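Local atomic coordinates of putative polyphosphate kinase 2 family protein (Arthrobacter aurescens, PDB entry 3RHF), a protein that probably transfers phosphate between polyphosphate and nucleotides as a kinase of the PPK2 family, built on a P-loop-type alpha/beta/alpha fold. Residues 46-57 against 251-262. Residues are numbered along the deposited sequence; the frame is centred on the assembly and turned at random.
With FLC (citrate anion), chain G.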
ATOM      1  N   GLY A  46       4.675   5.882  23.025  1.00 29.79           N
ATOM      2  CA  GLY A  46       3.758   5.355  22.021  1.00 29.76           C
ATOM      3  C   GLY A  46       4.397   5.448  20.646  1.00 29.78           C
ATOM      4  O   GLY A  46       4.267   4.536  19.861  1.00 29.13           O
ATOM      5  N   LYS A  47       5.064   6.562  20.350  1.00 29.98           N
ATOM      6  CA  LYS A  47       5.784   6.665  19.094  1.00 30.27           C
ATOM      7  C   LYS A  47       6.851   5.611  19.038  1.00 28.69           C
ATOM      8  O   LYS A  47       7.101   5.078  18.006  1.00 29.95           O
ATOM      9  CB  LYS A  47       6.398   8.042  18.875  1.00 30.90           C
ATOM     10  CG  LYS A  47       5.332   9.090  18.626  1.00 35.43           C
ATOM     11  CD  LYS A  47       5.882  10.319  17.806  1.00 42.76           C
ATOM     12  CE  LYS A  47       4.736  11.364  17.346  1.00 46.45           C
ATOM     13  NZ  LYS A  47       3.303  10.881  17.041  1.00 43.01           N
ATOM     14  N   ALA A  48       7.476   5.295  20.146  1.00 27.54           N
ATOM     15  CA  ALA A  48       8.502   4.282  20.113  1.00 27.00           C
ATOM     16  C   ALA A  48       7.894   2.877  20.026  1.00 25.48           C
ATOM     17  O   ALA A  48       8.460   2.016  19.385  1.00 27.17           O
ATOM     18  CB  ALA A  48       9.483   4.436  21.303  1.00 26.90           C
ATOM     19  N   LEU A  49       6.742   2.642  20.637  1.00 24.07           N
ATOM     20  CA  LEU A  49       6.044   1.373  20.444  1.00 22.90           C
ATOM     21  C   LEU A  49       5.601   1.201  19.013  1.00 22.87           C
ATOM     22  O   LEU A  49       5.699   0.131  18.484  1.00 23.36           O
ATOM     23  CB  LEU A  49       4.834   1.239  21.368  1.00 22.30           C
ATOM     24  CG  LEU A  49       3.988  -0.047  21.253  1.00 20.57           C
ATOM     25  CD1 LEU A  49       4.763  -1.324  21.615  1.00 20.32           C
ATOM     26  CD2 LEU A  49       2.794   0.099  22.092  1.00 19.80           C
ATOM     27  N   LEU A  50       5.122   2.265  18.392  1.00 22.90           N
ATOM     28  CA  LEU A  50       4.636   2.190  17.055  1.00 23.24           C
ATOM     29  C   LEU A  50       5.698   1.634  16.111  1.00 24.56           C
ATOM     30  O   LEU A  50       5.367   0.869  15.229  1.00 24.32           O
ATOM     31  CB  LEU A  50       4.233   3.551  16.554  1.00 23.33           C
ATOM     32  CG  LEU A  50       3.362   3.508  15.295  1.00 24.44           C
ATOM     33  CD1 LEU A  50       2.126   2.552  15.462  1.00 24.10           C
ATOM     34  CD2 LEU A  50       2.914   4.895  14.903  1.00 21.80           C
ATOM     35  N   ALA A  51       6.955   2.024  16.290  1.00 25.19           N
ATOM     36  CA  ALA A  51       8.000   1.645  15.338  1.00 26.63           C
ATOM     37  C   ALA A  51       8.346   0.178  15.549  1.00 27.03           C
ATOM     38  O   ALA A  51       8.748  -0.521  14.626  1.00 28.18           O
ATOM     39  CB  ALA A  51       9.269   2.537  15.520  1.00 27.10           C
ATOM     40  N   ALA A  52       8.182  -0.294  16.786  1.00 26.42           N
ATOM     41  CA  ALA A  52       8.460  -1.671  17.082  1.00 25.15           C
ATOM     42  C   ALA A  52       7.305  -2.529  16.536  1.00 24.35           C
ATOM     43  O   ALA A  52       7.507  -3.646  16.023  1.00 23.74           O
ATOM     44  CB  ALA A  52       8.631  -1.839  18.569  1.00 24.71           C
ATOM     45  N   GLN A  53       6.086  -2.006  16.698  1.00 23.75           N
ATOM     46  CA  GLN A  53       4.879  -2.671  16.216  1.00 22.66           C
ATOM     47  C   GLN A  53       4.987  -2.920  14.729  1.00 23.34           C
ATOM     48  O   GLN A  53       4.613  -3.983  14.281  1.00 22.45           O
ATOM     49  CB  GLN A  53       3.644  -1.846  16.527  1.00 21.65           C
ATOM     50  CG  GLN A  53       3.200  -1.984  17.954  1.00 20.21           C
ATOM     51  CD  GLN A  53       1.945  -1.251  18.236  1.00 19.18           C
ATOM     52  OE1 GLN A  53       1.675  -0.248  17.598  1.00 19.02           O
ATOM     53  NE2 GLN A  53       1.134  -1.753  19.210  1.00 19.22           N
ATOM     54  N   ASP A  54       5.552  -1.944  13.994  1.00 24.30           N
ATOM     55  CA  ASP A  54       5.659  -1.994  12.544  1.00 25.71           C
ATOM     56  C   ASP A  54       6.473  -3.215  12.109  1.00 26.04           C
ATOM     57  O   ASP A  54       6.079  -3.896  11.189  1.00 25.52           O
ATOM     58  CB  ASP A  54       6.337  -0.730  11.978  1.00 26.01           C
ATOM     59  CG  ASP A  54       5.500   0.538  12.151  1.00 30.11           C
ATOM     60  OD1 ASP A  54       4.332   0.441  12.597  1.00 33.20           O
ATOM     61  OD2 ASP A  54       6.017   1.663  11.870  1.00 35.87           O
ATOM     62  N   ALA A  55       7.643  -3.408  12.733  1.00 26.49           N
ATOM     63  CA  ALA A  55       8.503  -4.543  12.475  1.00 27.58           C
ATOM     64  C   ALA A  55       7.792  -5.829  12.836  1.00 27.74           C
ATOM     65  O   ALA A  55       7.823  -6.799  12.068  1.00 29.49           O
ATOM     66  CB  ALA A  55       9.803  -4.435  13.249  1.00 27.91           C
ATOM     67  N   ARG A  56       7.132  -5.858  13.983  1.00 28.80           N
ATOM     68  CA  ARG A  56       6.365  -7.046  14.343  1.00 28.17           C
ATOM     69  C   ARG A  56       5.260  -7.408  13.324  1.00 27.27           C
ATOM     70  O   ARG A  56       5.090  -8.592  12.977  1.00 26.36           O
ATOM     71  CB  ARG A  56       5.739  -6.866  15.702  1.00 28.30           C
ATOM     72  CG  ARG A  56       6.755  -6.787  16.830  1.00 32.60           C
ATOM     73  CD  ARG A  56       6.019  -6.514  18.115  1.00 36.17           C
ATOM     74  NE  ARG A  56       6.915  -5.970  19.100  1.00 41.58           N
ATOM     75  CZ  ARG A  56       6.548  -5.392  20.236  1.00 42.28           C
ATOM     76  NH1 ARG A  56       5.266  -5.286  20.577  1.00 40.23           N
ATOM     77  NH2 ARG A  56       7.493  -4.934  21.043  1.00 44.61           N
ATOM     78  N   LEU A  57       4.502  -6.387  12.889  1.00 25.72           N
ATOM     79  CA  LEU A  57       3.429  -6.551  11.941  1.00 24.94           C
ATOM     80  C   LEU A  57       3.981  -7.033  10.585  1.00 24.91           C
ATOM     81  O   LEU A  57       3.437  -7.948  10.011  1.00 23.55           O
ATOM     82  CB  LEU A  57       2.664  -5.241  11.796  1.00 24.51           C
ATOM     83  CG  LEU A  57       1.350  -5.224  11.002  1.00 27.08           C
ATOM     84  CD1 LEU A  57       0.339  -6.126  11.639  1.00 29.21           C
ATOM     85  CD2 LEU A  57       0.701  -3.790  10.864  1.00 27.15           C
ATOM     86  N   TRP A 251      -1.844   9.350  18.319  1.00 26.74           N
ATOM     87  CA  TRP A 251      -0.784   8.417  18.646  1.00 25.83           C
ATOM     88  C   TRP A 251      -1.338   7.222  19.343  1.00 24.60           C
ATOM     89  O   TRP A 251      -0.849   6.122  19.132  1.00 25.06           O
ATOM     90  CB  TRP A 251       0.335   9.058  19.497  1.00 26.63           C
ATOM     91  CG  TRP A 251      -0.085   9.469  20.886  1.00 26.81           C
ATOM     92  CD1 TRP A 251      -0.559  10.699  21.277  1.00 25.87           C
ATOM     93  CD2 TRP A 251      -0.063   8.655  22.066  1.00 24.55           C
ATOM     94  NE1 TRP A 251      -0.848  10.677  22.626  1.00 27.82           N
ATOM     95  CE2 TRP A 251      -0.558   9.434  23.126  1.00 25.03           C
ATOM     96  CE3 TRP A 251       0.304   7.346  22.321  1.00 24.17           C
ATOM     97  CZ2 TRP A 251      -0.676   8.942  24.403  1.00 26.74           C
ATOM     98  CZ3 TRP A 251       0.200   6.861  23.587  1.00 24.40           C
ATOM     99  CH2 TRP A 251      -0.279   7.656  24.623  1.00 27.88           C
ATOM    100  N   TYR A 252      -2.333   7.402  20.196  1.00 23.73           N
ATOM    101  CA  TYR A 252      -2.865   6.224  20.929  1.00 22.60           C
ATOM    102  C   TYR A 252      -3.675   5.291  20.022  1.00 21.88           C
ATOM    103  O   TYR A 252      -3.537   4.059  20.085  1.00 20.49           O
ATOM    104  CB  TYR A 252      -3.722   6.596  22.120  1.00 21.87           C
ATOM    105  CG  TYR A 252      -4.419   5.368  22.691  1.00 21.49           C
ATOM    106  CD1 TYR A 252      -3.714   4.406  23.345  1.00 21.58           C
ATOM    107  CD2 TYR A 252      -5.767   5.159  22.498  1.00 21.43           C
ATOM    108  CE1 TYR A 252      -4.325   3.287  23.848  1.00 23.57           C
ATOM    109  CE2 TYR A 252      -6.389   4.053  22.971  1.00 22.34           C
ATOM    110  CZ  TYR A 252      -5.672   3.106  23.654  1.00 24.55           C
ATOM    111  OH  TYR A 252      -6.292   1.985  24.157  1.00 24.21           O
ATOM    112  N   ALA A 253      -4.545   5.891  19.223  1.00 21.91           N
ATOM    113  CA  ALA A 253      -5.337   5.119  18.264  1.00 22.88           C
ATOM    114  C   ALA A 253      -4.418   4.319  17.342  1.00 23.23           C
ATOM    115  O   ALA A 253      -4.694   3.167  17.070  1.00 25.05           O
ATOM    116  CB  ALA A 253      -6.250   6.018  17.460  1.00 22.40           C
ATOM    117  N   ARG A 254      -3.321   4.899  16.881  1.00 22.91           N
ATOM    118  CA  ARG A 254      -2.443   4.150  16.036  1.00 23.18           C
ATOM    119  C   ARG A 254      -1.925   2.887  16.715  1.00 23.90           C
ATOM    120  O   ARG A 254      -1.903   1.832  16.067  1.00 25.86           O
ATOM    121  CB  ARG A 254      -1.255   4.970  15.609  1.00 23.78           C
ATOM    122  CG  ARG A 254      -1.581   6.065  14.654  1.00 24.69           C
ATOM    123  CD  ARG A 254      -0.384   6.945  14.415  1.00 25.95           C
ATOM    124  NE  ARG A 254      -0.819   8.191  13.775  1.00 30.46           N
ATOM    125  CZ  ARG A 254      -0.487   9.438  14.152  1.00 32.33           C
ATOM    126  NH1 ARG A 254       0.337   9.696  15.166  1.00 30.22           N
ATOM    127  NH2 ARG A 254      -0.953  10.454  13.452  1.00 32.50           N
ATOM    128  N   ILE A 255      -1.452   2.978  17.960  1.00 22.97           N
ATOM    129  CA  ILE A 255      -0.919   1.808  18.623  1.00 22.59           C
ATOM    130  C   ILE A 255      -1.999   0.853  19.104  1.00 22.66           C
ATOM    131  O   ILE A 255      -1.736  -0.313  19.339  1.00 21.27           O
ATOM    132  CB  ILE A 255       0.003   2.138  19.786  1.00 23.36           C
ATOM    133  CG1 ILE A 255      -0.707   3.035  20.834  1.00 24.37           C
ATOM    134  CG2 ILE A 255       1.274   2.743  19.270  1.00 20.78           C
ATOM    135  CD1 ILE A 255       0.120   3.251  22.117  1.00 21.37           C
ATOM    136  N   ALA A 256      -3.224   1.336  19.240  1.00 23.09           N
ATOM    137  CA  ALA A 256      -4.305   0.460  19.723  1.00 23.18           C
ATOM    138  C   ALA A 256      -4.776  -0.383  18.535  1.00 22.38           C
ATOM    139  O   ALA A 256      -4.968  -1.598  18.649  1.00 21.49           O
ATOM    140  CB  ALA A 256      -5.453   1.273  20.371  1.00 22.38           C
ATOM    141  N   VAL A 257      -4.905   0.266  17.383  1.00 22.38           N
ATOM    142  CA  VAL A 257      -5.258  -0.450  16.184  1.00 22.10           C
ATOM    143  C   VAL A 257      -4.169  -1.441  15.887  1.00 22.83           C
ATOM    144  O   VAL A 257      -4.439  -2.644  15.721  1.00 22.49           O
ATOM    145  CB  VAL A 257      -5.581   0.453  14.991  1.00 22.22           C
ATOM    146  CG1 VAL A 257      -5.782  -0.405  13.766  1.00 22.78           C
ATOM    147  CG2 VAL A 257      -6.892   1.217  15.223  1.00 19.23           C
ATOM    148  N   GLN A 258      -2.923  -0.992  15.890  1.00 23.54           N
ATOM    149  CA  GLN A 258      -1.861  -1.956  15.584  1.00 24.23           C
ATOM    150  C   GLN A 258      -1.782  -3.130  16.536  1.00 23.09           C
ATOM    151  O   GLN A 258      -1.580  -4.266  16.089  1.00 22.56           O
ATOM    152  CB  GLN A 258      -0.474  -1.309  15.325  1.00 25.12           C
ATOM    153  CG  GLN A 258      -0.336  -1.133  13.823  1.00 28.38           C
ATOM    154  CD  GLN A 258       0.934  -0.499  13.336  1.00 34.90           C
ATOM    155  OE1 GLN A 258       0.885   0.458  12.554  1.00 36.17           O
ATOM    156  NE2 GLN A 258       2.089  -1.063  13.726  1.00 39.85           N
ATOM    157  N   GLN A 259      -1.987  -2.902  17.825  1.00 22.95           N
ATOM    158  CA  GLN A 259      -1.845  -4.015  18.790  1.00 23.12           C
ATOM    159  C   GLN A 259      -2.983  -4.971  18.618  1.00 22.81           C
ATOM    160  O   GLN A 259      -2.821  -6.165  18.793  1.00 24.54           O
ATOM    161  CB  GLN A 259      -1.749  -3.540  20.239  1.00 23.74           C
ATOM    162  CG  GLN A 259      -1.141  -4.556  21.207  1.00 22.94           C
ATOM    163  CD  GLN A 259       0.302  -4.885  20.900  1.00 24.02           C
ATOM    164  OE1 GLN A 259       1.161  -4.011  20.777  1.00 26.13           O
ATOM    165  NE2 GLN A 259       0.586  -6.158  20.780  1.00 22.08           N
ATOM    166  N   LEU A 260      -4.127  -4.465  18.198  1.00 23.21           N
ATOM    167  CA  LEU A 260      -5.293  -5.332  17.910  1.00 23.12           C
ATOM    168  C   LEU A 260      -5.017  -6.305  16.781  1.00 21.65           C
ATOM    169  O   LEU A 260      -5.335  -7.500  16.880  1.00 20.19           O
ATOM    170  CB  LEU A 260      -6.512  -4.475  17.557  1.00 23.37           C
ATOM    171  CG  LEU A 260      -7.351  -3.961  18.732  1.00 25.89           C
ATOM    172  CD1 LEU A 260      -8.420  -3.060  18.175  1.00 23.82           C
ATOM    173  CD2 LEU A 260      -8.001  -5.071  19.593  1.00 23.96           C
ATOM    174  N   LEU A 261      -4.442  -5.751  15.714  1.00 22.92           N
ATOM    175  CA  LEU A 261      -3.925  -6.521  14.593  1.00 23.14           C
ATOM    176  C   LEU A 261      -2.925  -7.562  14.987  1.00 22.65           C
ATOM    177  O   LEU A 261      -3.053  -8.697  14.579  1.00 21.94           O
ATOM    178  CB  LEU A 261      -3.237  -5.602  13.617  1.00 24.19           C
ATOM    179  CG  LEU A 261      -3.876  -5.368  12.282  1.00 28.49           C
ATOM    180  CD1 LEU A 261      -5.414  -5.315  12.342  1.00 32.50           C
ATOM    181  CD2 LEU A 261      -3.322  -4.065  11.753  1.00 30.21           C
ATOM    182  N   LEU A 262      -1.910  -7.164  15.753  1.00 23.84           N
ATOM    183  CA  LEU A 262      -0.832  -8.120  16.157  1.00 25.49           C
ATOM    184  C   LEU A 262      -1.360  -9.247  17.035  1.00 26.48           C
ATOM    185  O   LEU A 262      -0.917 -10.376  16.897  1.00 26.56           O
ATOM    186  CB  LEU A 262       0.345  -7.432  16.885  1.00 25.35           C
ATOM    187  CG  LEU A 262       1.072  -6.397  16.017  1.00 26.27           C
ATOM    188  CD1 LEU A 262       1.771  -5.315  16.881  1.00 27.43           C
ATOM    189  CD2 LEU A 262       2.077  -7.022  15.068  1.00 22.22           C
TER
HETATM  190  CAC FLC G 801       2.767  14.433  16.606  1.00 61.56           C
HETATM  191  CA  FLC G 801       1.555  14.030  17.466  1.00 59.95           C
HETATM  192  CB  FLC G 801       0.360  13.362  16.704  1.00 59.12           C
HETATM  193  CBC FLC G 801       0.516  13.456  15.193  1.00 58.56           C
HETATM  194  CG  FLC G 801      -1.031  13.955  17.148  1.00 56.35           C
HETATM  195  CGC FLC G 801      -1.648  13.329  18.408  1.00 50.67           C
HETATM  196  OA1 FLC G 801       3.974  14.146  16.923  1.00 60.70           O
HETATM  197  OA2 FLC G 801       2.510  15.094  15.562  1.00 63.25           O
HETATM  198  OB1 FLC G 801       1.251  12.653  14.607  1.00 58.81           O
HETATM  199  OB2 FLC G 801      -0.090  14.328  14.544  1.00 60.63           O
HETATM  200  OG1 FLC G 801      -2.543  13.927  19.039  1.00 46.30           O
HETATM  201  OG2 FLC G 801      -1.251  12.208  18.765  1.00 43.50           O
HETATM  202  OHB FLC G 801       0.391  11.943  16.991  1.00 58.17           O
HETATM  203  O   HOH W   1       2.334   8.138  16.536  1.00 27.67           O
HETATM  204  O   HOH W   2       3.033  -7.092  20.119  1.00 30.87           O
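Helix segments 46-57 and 251-262 run in the same general direction, their axes 32° apart and 9.4 Å distant at closest approach. CA pairing recurs as Gly46 with Trp251, Leu50 with Ile255, Gln53 with Gln258 and Leu57 with Leu262; the Leu50-Ile255 pair is the tightest, at 5.8 Å between CA atoms. Three side chains are knobs in holes of the facing helix. Gln53 enters the hole formed by Ile255, Gln258, Gln259 and Leu262, with CG beside its backbone N (chi1 -79°) and the chain extended beyond. Its NE2 donates a hydrogen bond to Ile255 O (3.2 Å), approaching in the carbonyl plane on a lone pair, while that oxygen also takes the helical N-H of Gln259. The second bond of Gln53 NE2, 2.7 Å to Gln259 OE1, arrives 37° above the acceptor's carbonyl plane; both partners lie near the Gln53 amide plane, which fixes its rotation. Conversely, Ile255 sits among Gly46, Leu49, Leu50 and Gln53, its CG2 3.5 Å from Gly46 O. This pairing lies on one side of the five-stranded parallel sheet of the PPK2 alpha/beta/alpha fold: Val257 and Leu260 of helix 250-266 pack on strand 179-187, and segment 46-57 of helix 43-69 lies against that helix and touches helix 88-98 through Leu50 and Asp54. The third knob, Gln258, directs NE2 to Asp54 OD1, although the position of that oxygen is less certain, and OE1 to His94 of helix 88-98. Further along, Leu262 CD2 packs against Leu57 CB at 3.8 Å. At the N-terminal end, a citrate, probably from the crystallisation liquor, bridges the helices: its hydroxyl OHB is 2.9 Å from Arg254 NH1 and also bonds Lys47 NZ, while its carboxylate OG2 accepts from Trp251 N.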